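Local coordinates for protein purine nucleoside phosphorylase YlmD (Geobacillus stearothermophilus, PDB 6T1B) that catalyses the phosphorolysis of adenosine, inosine and S-methyl-5'-thioadenosine to the free base and a ribose 1-phosphate, and also deaminates adenosine, using a catalytic zinc ion, at residues Ala144-Thr149 / Asp188-Asp193; Ser194-Leu199 / Leu205-Thr210. All coordinates share one frame; numbering follows the deposited sequence.

Interaction 1. Residues Ala144-Thr149 / Asp188-Asp193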
ATOM      1  N   ALA A 144       3.874  -3.417  -2.514  1.00 11.77           N
ATOM      2  CA  ALA A 144       5.191  -4.028  -2.603  1.00 13.71           C
ATOM      3  C   ALA A 144       5.332  -5.194  -1.640  1.00 13.68           C
ATOM      4  O   ALA A 144       5.656  -5.010  -0.466  1.00 13.29           O
ATOM      5  CB  ALA A 144       6.287  -2.995  -2.328  1.00 14.57           C
ATOM      6  N   GLY A 145       5.133  -6.408  -2.138  1.00 14.33           N
ATOM      7  CA  GLY A 145       5.639  -7.590  -1.486  1.00 15.00           C
ATOM      8  C   GLY A 145       7.065  -7.824  -1.920  1.00 15.64           C
ATOM      9  O   GLY A 145       7.709  -6.965  -2.526  1.00 14.55           O
ATOM     10  N   TRP A 146       7.586  -9.014  -1.613  1.00 14.85           N
ATOM     11  CA  TRP A 146       8.987  -9.237  -1.957  1.00 17.07           C
ATOM     12  C   TRP A 146       9.213  -9.144  -3.467  1.00 15.39           C
ATOM     13  O   TRP A 146      10.255  -8.643  -3.915  1.00 15.97           O
ATOM     14  CB  TRP A 146       9.528 -10.543  -1.350  1.00 18.68           C
ATOM     15  CG  TRP A 146       9.165 -11.833  -2.047  1.00 18.65           C
ATOM     16  CD1 TRP A 146       8.164 -12.684  -1.719  1.00 21.42           C
ATOM     17  CD2 TRP A 146       9.837 -12.419  -3.164  1.00 20.93           C
ATOM     18  NE1 TRP A 146       8.148 -13.756  -2.570  1.00 20.31           N
ATOM     19  CE2 TRP A 146       9.179 -13.624  -3.461  1.00 21.18           C
ATOM     20  CE3 TRP A 146      10.935 -12.041  -3.938  1.00 22.05           C
ATOM     21  CZ2 TRP A 146       9.576 -14.451  -4.498  1.00 21.19           C
ATOM     22  CZ3 TRP A 146      11.330 -12.872  -4.974  1.00 25.07           C
ATOM     23  CH2 TRP A 146      10.649 -14.062  -5.241  1.00 25.10           C
ATOM     24  N   ARG A 147       8.260  -9.624  -4.269  1.00 15.37           N
ATOM     25  CA  ARG A 147       8.472  -9.647  -5.713  1.00 15.90           C
ATOM     26  C   ARG A 147       8.470  -8.232  -6.286  1.00 15.12           C
ATOM     27  O   ARG A 147       9.344  -7.873  -7.097  1.00 17.27           O
ATOM     28  CB  ARG A 147       7.399 -10.488  -6.392  1.00 18.78           C
ATOM     29  CG  ARG A 147       7.509 -11.941  -6.094  1.00 21.92           C
ATOM     30  CD  ARG A 147       6.632 -12.711  -7.044  1.00 35.55           C
ATOM     31  NE  ARG A 147       6.505 -14.088  -6.604  1.00 50.14           N
ATOM     32  CZ  ARG A 147       7.264 -15.088  -7.027  1.00 54.75           C
ATOM     33  NH1 ARG A 147       7.052 -16.297  -6.538  1.00 28.99           N
ATOM     34  NH2 ARG A 147       8.221 -14.883  -7.927  1.00 56.06           N
ATOM     35  N   GLY A 148       7.504  -7.418  -5.871  1.00 13.96           N
ATOM     36  CA  GLY A 148       7.445  -6.046  -6.349  1.00 13.84           C
ATOM     37  C   GLY A 148       8.632  -5.232  -5.872  1.00 16.11           C
ATOM     38  O   GLY A 148       9.138  -4.367  -6.593  1.00 15.17           O
ATOM     39  N   THR A 149       9.098  -5.504  -4.653  1.00 14.72           N
ATOM     40  CA  THR A 149      10.305  -4.852  -4.149  1.00 14.05           C
ATOM     41  C   THR A 149      11.520  -5.274  -4.960  1.00 15.28           C
ATOM     42  O   THR A 149      12.351  -4.439  -5.334  1.00 16.86           O
ATOM     43  CB  THR A 149      10.486  -5.182  -2.666  1.00 15.05           C
ATOM     44  OG1 THR A 149       9.322  -4.768  -1.929  1.00 15.49           O
ATOM     45  CG2 THR A 149      11.671  -4.454  -2.076  1.00 16.07           C
ATOM     46  N   ASP A 188      13.880 -17.185   2.488  1.00 29.88           N
ATOM     47  CA  ASP A 188      15.033 -18.005   2.135  1.00 26.77           C
ATOM     48  C   ASP A 188      16.006 -17.244   1.239  1.00 26.00           C
ATOM     49  O   ASP A 188      15.796 -16.079   0.893  1.00 26.77           O
ATOM     50  CB  ASP A 188      14.582 -19.330   1.493  1.00 31.73           C
ATOM     51  CG  ASP A 188      13.723 -19.124   0.257  1.00 33.74           C
ATOM     52  OD1 ASP A 188      13.760 -18.025  -0.336  1.00 39.72           O
ATOM     53  OD2 ASP A 188      12.993 -20.069  -0.117  1.00 53.01           O
ATOM     54  N   ASP A 189      17.103 -17.917   0.875  1.00 26.34           N
ATOM     55  CA  ASP A 189      18.130 -17.271   0.057  1.00 30.95           C
ATOM     56  C   ASP A 189      17.566 -16.763  -1.263  1.00 38.53           C
ATOM     57  O   ASP A 189      18.028 -15.745  -1.785  1.00 30.65           O
ATOM     58  CB  ASP A 189      19.265 -18.245  -0.230  1.00 31.25           C
ATOM     59  CG  ASP A 189      20.125 -18.487   0.973  1.00 39.50           C
ATOM     60  OD1 ASP A 189      20.713 -17.503   1.471  1.00 38.88           O
ATOM     61  OD2 ASP A 189      20.190 -19.644   1.436  1.00 48.27           O
ATOM     62  N   ARG A 190      16.592 -17.472  -1.829  1.00 33.65           N
ATOM     63  CA  ARG A 190      16.004 -17.042  -3.092  1.00 36.43           C
ATOM     64  C   ARG A 190      15.465 -15.624  -2.977  1.00 35.07           C
ATOM     65  O   ARG A 190      15.720 -14.772  -3.840  1.00 33.31           O
ATOM     66  CB  ARG A 190      14.892 -18.017  -3.480  1.00 38.67           C
ATOM     67  CG  ARG A 190      14.245 -17.750  -4.822  1.00 44.04           C
ATOM     68  CD  ARG A 190      13.048 -16.826  -4.692  1.00 75.14           C
ATOM     69  NE  ARG A 190      11.893 -17.444  -4.040  1.00 85.56           N
ATOM     70  CZ  ARG A 190      10.882 -18.016  -4.691  1.00 61.18           C
ATOM     71  NH1 ARG A 190       9.860 -18.532  -4.021  1.00 44.34           N
ATOM     72  NH2 ARG A 190      10.890 -18.067  -6.015  1.00 60.94           N
ATOM     73  N   VAL A 191      14.709 -15.349  -1.913  1.00 25.73           N
ATOM     74  CA  VAL A 191      14.116 -14.027  -1.764  1.00 24.34           C
ATOM     75  C   VAL A 191      15.199 -12.975  -1.560  1.00 22.37           C
ATOM     76  O   VAL A 191      15.236 -11.959  -2.263  1.00 22.23           O
ATOM     77  CB  VAL A 191      13.081 -14.019  -0.628  1.00 23.76           C
ATOM     78  CG1 VAL A 191      12.615 -12.591  -0.354  1.00 24.05           C
ATOM     79  CG2 VAL A 191      11.910 -14.882  -1.003  1.00 27.76           C
ATOM     80  N   VAL A 192      16.096 -13.190  -0.598  1.00 24.54           N
ATOM     81  CA  VAL A 192      17.080 -12.146  -0.334  1.00 25.38           C
ATOM     82  C   VAL A 192      17.981 -11.946  -1.550  1.00 22.67           C
ATOM     83  O   VAL A 192      18.355 -10.812  -1.878  1.00 27.26           O
ATOM     84  CB  VAL A 192      17.856 -12.400   0.971  1.00 28.95           C
ATOM     85  CG1 VAL A 192      16.887 -12.380   2.165  1.00 27.80           C
ATOM     86  CG2 VAL A 192      18.627 -13.687   0.915  1.00 32.67           C
ATOM     87  N   ASP A 193      18.316 -13.037  -2.258  1.00 26.40           N
ATOM     88  CA  ASP A 193      19.151 -12.915  -3.448  1.00 30.03           C
ATOM     89  C   ASP A 193      18.484 -12.054  -4.515  1.00 29.80           C
ATOM     90  O   ASP A 193      19.165 -11.324  -5.247  1.00 31.44           O
ATOM     91  CB  ASP A 193      19.483 -14.299  -4.015  1.00 32.96           C
ATOM     92  CG  ASP A 193      20.481 -15.053  -3.167  1.00 43.89           C
ATOM     93  OD1 ASP A 193      21.186 -14.411  -2.363  1.00 35.60           O
ATOM     94  OD2 ASP A 193      20.572 -16.290  -3.313  1.00 43.44           O
TER
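The indole of W146 lies between the two helix starts and meets V191 and R190 with different parts of its ring system. The apolar part is a CH-pi contact: V191 CG2 stands over the five-membered ring, 4.0 Å from its centroid and 15° off the ring normal, while V191 CG1 packs 3.8 Å from W146 CB at the root of the side chain. CG of W146 sits between the backbone N and the carbonyl carbon (chi1 79°), which swings the indole out across V191. The opposite face is covered from within its own helix by R147, whose CG lies 3.5 Å above the ring plane, so the indole is sandwiched between a valine methyl and an arginine methylene.

R190 meets the far end of the six-membered ring, at CZ2 and CH2. Its chain bends at chi2 and chi3, bringing CD to 3.7 Å from W146 CH2 and laying one guanidinium face over W146 CZ2; the two planes are 42° apart, so this is no flat stack. Two helix N-termini are packed together here, that of 146-150, directly after strand 138-144, and that of 189-195. The catalytic zinc ligand H143 is the next-to-last residue of that strand, and the side chain of R147 comes within about 4 Å of that of H81, another ligand of the same zinc.

Like charges also approach, R147 NH1 and R190 NH2 being 4.3 Å apart. The hydrogen bonds that shape the two helix starts are local. D188 is the N-cap of its helix, OD1 taking V191 N at 3.2 Å, a capping bond at the start of the turn that carries V191. G145 O, at the other N-cap, accepts both T149 N and T149 OG1, the hydroxyl coming from above the carbonyl plane at 2.8 Å; N223 is a second partner of T149 OG1.

Interaction 2. Residues Ser194-Leu199 / Leu205-Thr210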
ATOM      1  N   SER A 194      17.158 -12.140  -4.637  1.00 27.77           N
ATOM      2  CA  SER A 194      16.460 -11.308  -5.606  1.00 26.83           C
ATOM      3  C   SER A 194      16.437  -9.846  -5.183  1.00 24.43           C
ATOM      4  O   SER A 194      16.294  -8.963  -6.038  1.00 26.44           O
ATOM      5  CB  SER A 194      15.023 -11.805  -5.789  1.00 29.05           C
ATOM      6  OG  SER A 194      14.215 -11.420  -4.687  1.00 37.09           O
ATOM      7  N   LEU A 195      16.554  -9.574  -3.885  1.00 22.48           N
ATOM      8  CA  LEU A 195      16.552  -8.209  -3.396  1.00 21.74           C
ATOM      9  C   LEU A 195      17.921  -7.561  -3.425  1.00 24.88           C
ATOM     10  O   LEU A 195      18.000  -6.331  -3.580  1.00 25.56           O
ATOM     11  CB  LEU A 195      16.011  -8.150  -1.962  1.00 20.31           C
ATOM     12  CG  LEU A 195      14.568  -8.594  -1.778  1.00 20.20           C
ATOM     13  CD1 LEU A 195      14.203  -8.684  -0.309  1.00 24.12           C
ATOM     14  CD2 LEU A 195      13.607  -7.636  -2.482  1.00 21.26           C
ATOM     15  N   ARG A 196      18.999  -8.330  -3.266  1.00 24.85           N
ATOM     16  CA  ARG A 196      20.325  -7.726  -3.201  1.00 25.72           C
ATOM     17  C   ARG A 196      20.611  -6.791  -4.370  1.00 33.14           C
ATOM     18  O   ARG A 196      21.151  -5.697  -4.126  1.00 28.65           O
ATOM     19  CB  ARG A 196      21.423  -8.797  -3.086  1.00 32.30           C
ATOM     20  CG  ARG A 196      21.684  -9.229  -1.659  1.00 43.64           C
ATOM     21  CD  ARG A 196      23.140  -9.608  -1.405  1.00 66.11           C
ATOM     22  NE  ARG A 196      23.231 -10.436  -0.205  1.00 47.54           N
ATOM     23  CZ  ARG A 196      22.795 -11.689  -0.147  1.00 62.05           C
ATOM     24  NH1 ARG A 196      22.254 -12.242  -1.225  1.00 38.48           N
ATOM     25  NH2 ARG A 196      22.888 -12.381   0.979  1.00 46.37           N
ATOM     26  N   PRO A 197      20.265  -7.129  -5.615  1.00 35.01           N
ATOM     27  CA  PRO A 197      20.624  -6.249  -6.739  1.00 31.09           C
ATOM     28  C   PRO A 197      19.949  -4.899  -6.714  1.00 30.26           C
ATOM     29  O   PRO A 197      20.374  -4.007  -7.450  1.00 34.28           O
ATOM     30  CB  PRO A 197      20.183  -7.052  -7.975  1.00 42.79           C
ATOM     31  CG  PRO A 197      20.121  -8.469  -7.514  1.00 45.77           C
ATOM     32  CD  PRO A 197      19.709  -8.417  -6.074  1.00 36.14           C
ATOM     33  N   THR A 198      18.900  -4.715  -5.917  1.00 24.13           N
ATOM     34  CA  THR A 198      18.129  -3.478  -5.940  1.00 24.96           C
ATOM     35  C   THR A 198      18.638  -2.440  -4.949  1.00 29.56           C
ATOM     36  O   THR A 198      18.108  -1.321  -4.912  1.00 27.19           O
ATOM     37  CB  THR A 198      16.653  -3.767  -5.636  1.00 27.98           C
ATOM     38  OG1 THR A 198      16.507  -4.045  -4.238  1.00 26.82           O
ATOM     39  CG2 THR A 198      16.141  -4.958  -6.445  1.00 30.18           C
ATOM     40  N   LEU A 199      19.621  -2.786  -4.128  1.00 26.46           N
ATOM     41  CA  LEU A 199      20.130  -1.879  -3.112  1.00 27.66           C
ATOM     42  C   LEU A 199      21.527  -1.412  -3.481  1.00 38.01           C
ATOM     43  O   LEU A 199      22.264  -2.131  -4.159  1.00 33.67           O
ATOM     44  CB  LEU A 199      20.195  -2.586  -1.753  1.00 29.87           C
ATOM     45  CG  LEU A 199      18.889  -3.219  -1.278  1.00 31.87           C
ATOM     46  CD1 LEU A 199      19.140  -4.171  -0.115  1.00 41.83           C
ATOM     47  CD2 LEU A 199      17.865  -2.159  -0.878  1.00 39.75           C
ATOM     48  N   LEU A 205      21.968  -4.131   4.820  1.00 26.30           N
ATOM     49  CA  LEU A 205      20.967  -5.058   4.290  1.00 23.48           C
ATOM     50  C   LEU A 205      19.762  -5.126   5.216  1.00 21.66           C
ATOM     51  O   LEU A 205      19.933  -5.263   6.439  1.00 24.13           O
ATOM     52  CB  LEU A 205      21.574  -6.442   4.147  1.00 26.55           C
ATOM     53  CG  LEU A 205      22.778  -6.509   3.211  1.00 30.24           C
ATOM     54  CD1 LEU A 205      23.299  -7.944   3.164  1.00 35.02           C
ATOM     55  CD2 LEU A 205      22.422  -6.010   1.834  1.00 29.92           C
ATOM     56  N   PRO A 206      18.566  -5.054   4.669  1.00 19.06           N
ATOM     57  CA  PRO A 206      17.357  -5.043   5.507  1.00 19.87           C
ATOM     58  C   PRO A 206      16.860  -6.436   5.871  1.00 18.30           C
ATOM     59  O   PRO A 206      15.655  -6.730   5.807  1.00 19.05           O
ATOM     60  CB  PRO A 206      16.338  -4.307   4.624  1.00 19.93           C
ATOM     61  CG  PRO A 206      16.741  -4.706   3.236  1.00 19.18           C
ATOM     62  CD  PRO A 206      18.252  -4.777   3.255  1.00 19.95           C
ATOM     63  N   TRP A 207      17.792  -7.303   6.240  1.00 18.75           N
ATOM     64  CA  TRP A 207      17.444  -8.627   6.720  1.00 20.42           C
ATOM     65  C   TRP A 207      18.565  -9.112   7.619  1.00 21.62           C
ATOM     66  O   TRP A 207      19.695  -8.608   7.572  1.00 23.09           O
ATOM     67  CB  TRP A 207      17.230  -9.622   5.571  1.00 19.35           C
ATOM     68  CG  TRP A 207      18.371  -9.751   4.627  1.00 18.32           C
ATOM     69  CD1 TRP A 207      19.526 -10.463   4.805  1.00 25.08           C
ATOM     70  CD2 TRP A 207      18.477  -9.143   3.336  1.00 19.90           C
ATOM     71  NE1 TRP A 207      20.336 -10.337   3.700  1.00 24.55           N
ATOM     72  CE2 TRP A 207      19.711  -9.534   2.784  1.00 23.92           C
ATOM     73  CE3 TRP A 207      17.638  -8.317   2.591  1.00 19.74           C
ATOM     74  CZ2 TRP A 207      20.124  -9.113   1.530  1.00 27.62           C
ATOM     75  CZ3 TRP A 207      18.054  -7.896   1.345  1.00 23.84           C
ATOM     76  CH2 TRP A 207      19.283  -8.298   0.825  1.00 27.85           C
ATOM     77  N   ARG A 208      18.246 -10.118   8.435  1.00 21.29           N
ATOM     78  CA  ARG A 208      19.172 -10.748   9.365  1.00 24.92           C
ATOM     79  C   ARG A 208      19.020 -12.259   9.245  1.00 22.41           C
ATOM     80  O   ARG A 208      17.897 -12.761   9.219  1.00 21.04           O
ATOM     81  CB  ARG A 208      18.833 -10.312  10.799  1.00 29.36           C
ATOM     82  CG  ARG A 208      19.700 -10.936  11.872  1.00 56.01           C
ATOM     83  CD  ARG A 208      19.355 -10.395  13.258  1.00 43.75           C
ATOM     84  NE  ARG A 208      19.566  -8.950  13.353  1.00 53.64           N
ATOM     85  CZ  ARG A 208      19.759  -8.285  14.492  1.00 80.00           C
ATOM     86  NH1 ARG A 208      19.780  -8.928  15.653  1.00 29.43           N
ATOM     87  NH2 ARG A 208      19.941  -6.972  14.471  1.00 74.16           N
ATOM     88  N   GLU A 209      20.125 -12.971   9.133  1.00 23.52           N
ATOM     89  CA  GLU A 209      20.077 -14.428   9.043  1.00 23.79           C
ATOM     90  C   GLU A 209      19.877 -14.989  10.442  1.00 29.27           C
ATOM     91  O   GLU A 209      20.783 -14.922  11.276  1.00 28.67           O
ATOM     92  CB  GLU A 209      21.362 -14.978   8.438  1.00 32.71           C
ATOM     93  CG  GLU A 209      21.212 -16.401   7.942  1.00 31.17           C
ATOM     94  CD  GLU A 209      22.514 -16.979   7.435  1.00 43.29           C
ATOM     95  OE1 GLU A 209      23.578 -16.380   7.708  1.00 42.94           O
ATOM     96  OE2 GLU A 209      22.473 -18.035   6.767  1.00 39.83           O
ATOM     97  N   THR A 210      18.696 -15.554  10.706  1.00 23.36           N
ATOM     98  CA  THR A 210      18.379 -16.006  12.053  1.00 23.02           C
ATOM     99  C   THR A 210      18.729 -17.463  12.281  1.00 27.66           C
ATOM    100  O   THR A 210      18.882 -17.884  13.427  1.00 28.00           O
ATOM    101  CB  THR A 210      16.891 -15.812  12.311  1.00 26.65           C
ATOM    102  OG1 THR A 210      16.149 -16.382  11.225  1.00 27.29           O
ATOM    103  CG2 THR A 210      16.558 -14.335  12.404  1.00 35.63           C
TER
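With chi1 at 55°, W207 holds its CG between the backbone N and the carbonyl carbon and sends the six-membered end of its indole toward R196, L195 and L199. In R196, chi1 (-86°) sets CG against the indole edge, and the bend at chi2 directs CD and NE along it. R196 CG is 3.6 Å from W207 CZ2, near the ring plane, and NE follows in plane at the same edge. The guanidinium stands almost perpendicular to the indole, planes 89° apart, with W207 CZ2 off-centre over one of its faces. Its NH1 is salt-bridged to D193 one turn back.

The buried side of the contact is apolar. L195 CB touches W207 CZ3 at 3.9 Å. The L199 methyl CD1 abuts CD of the P206 ring at 3.5 Å, and the L199 side chain and the indole run antiparallel alongside each other, CD1 4.1 Å from W207 CZ3. L205 CB lies over one face of W207 toward the rim, while the L205 methyls extend to R196 and L199.

In the 3-10 turn 196-198, L195 O accepts two donors of T198: the backbone N, and OG1 at 2.8 Å in the carbonyl plane, on a lone pair. Y215 of the adjacent strand meets the W207 ring at a steep angle, and helix 219-229 packs against L199 and P206. The arrangement is a helix-to-strand connection, the end of helix 189-195 being packed under the outer strand 207-211 of a small three-stranded antiparallel sheet.

From the N terminus, the chain leaves strand 138-144 and enters helix 146-150. Interaction 1 then closes a loop of 38 residues, which contains helix 153-163 and strands 173-176 and 186-187, when the chain reaches D188, the N-cap of helix 189-195. Interaction 2 opens directly afterwards on the same helix and closes a much shorter loop of five residues at 205-210. The loops run in series, neither nested nor crossed. Helix 189-195 joins them: V192 CG1 packs 3.8 Å from W207 CD2, and T149 CG2 lies 3.7 Å from L195 CD2. The small sheet holding strand 207-211 is thereby tied, through this helix, to helix 146-150, which follows the strand carrying the zinc ligand H143.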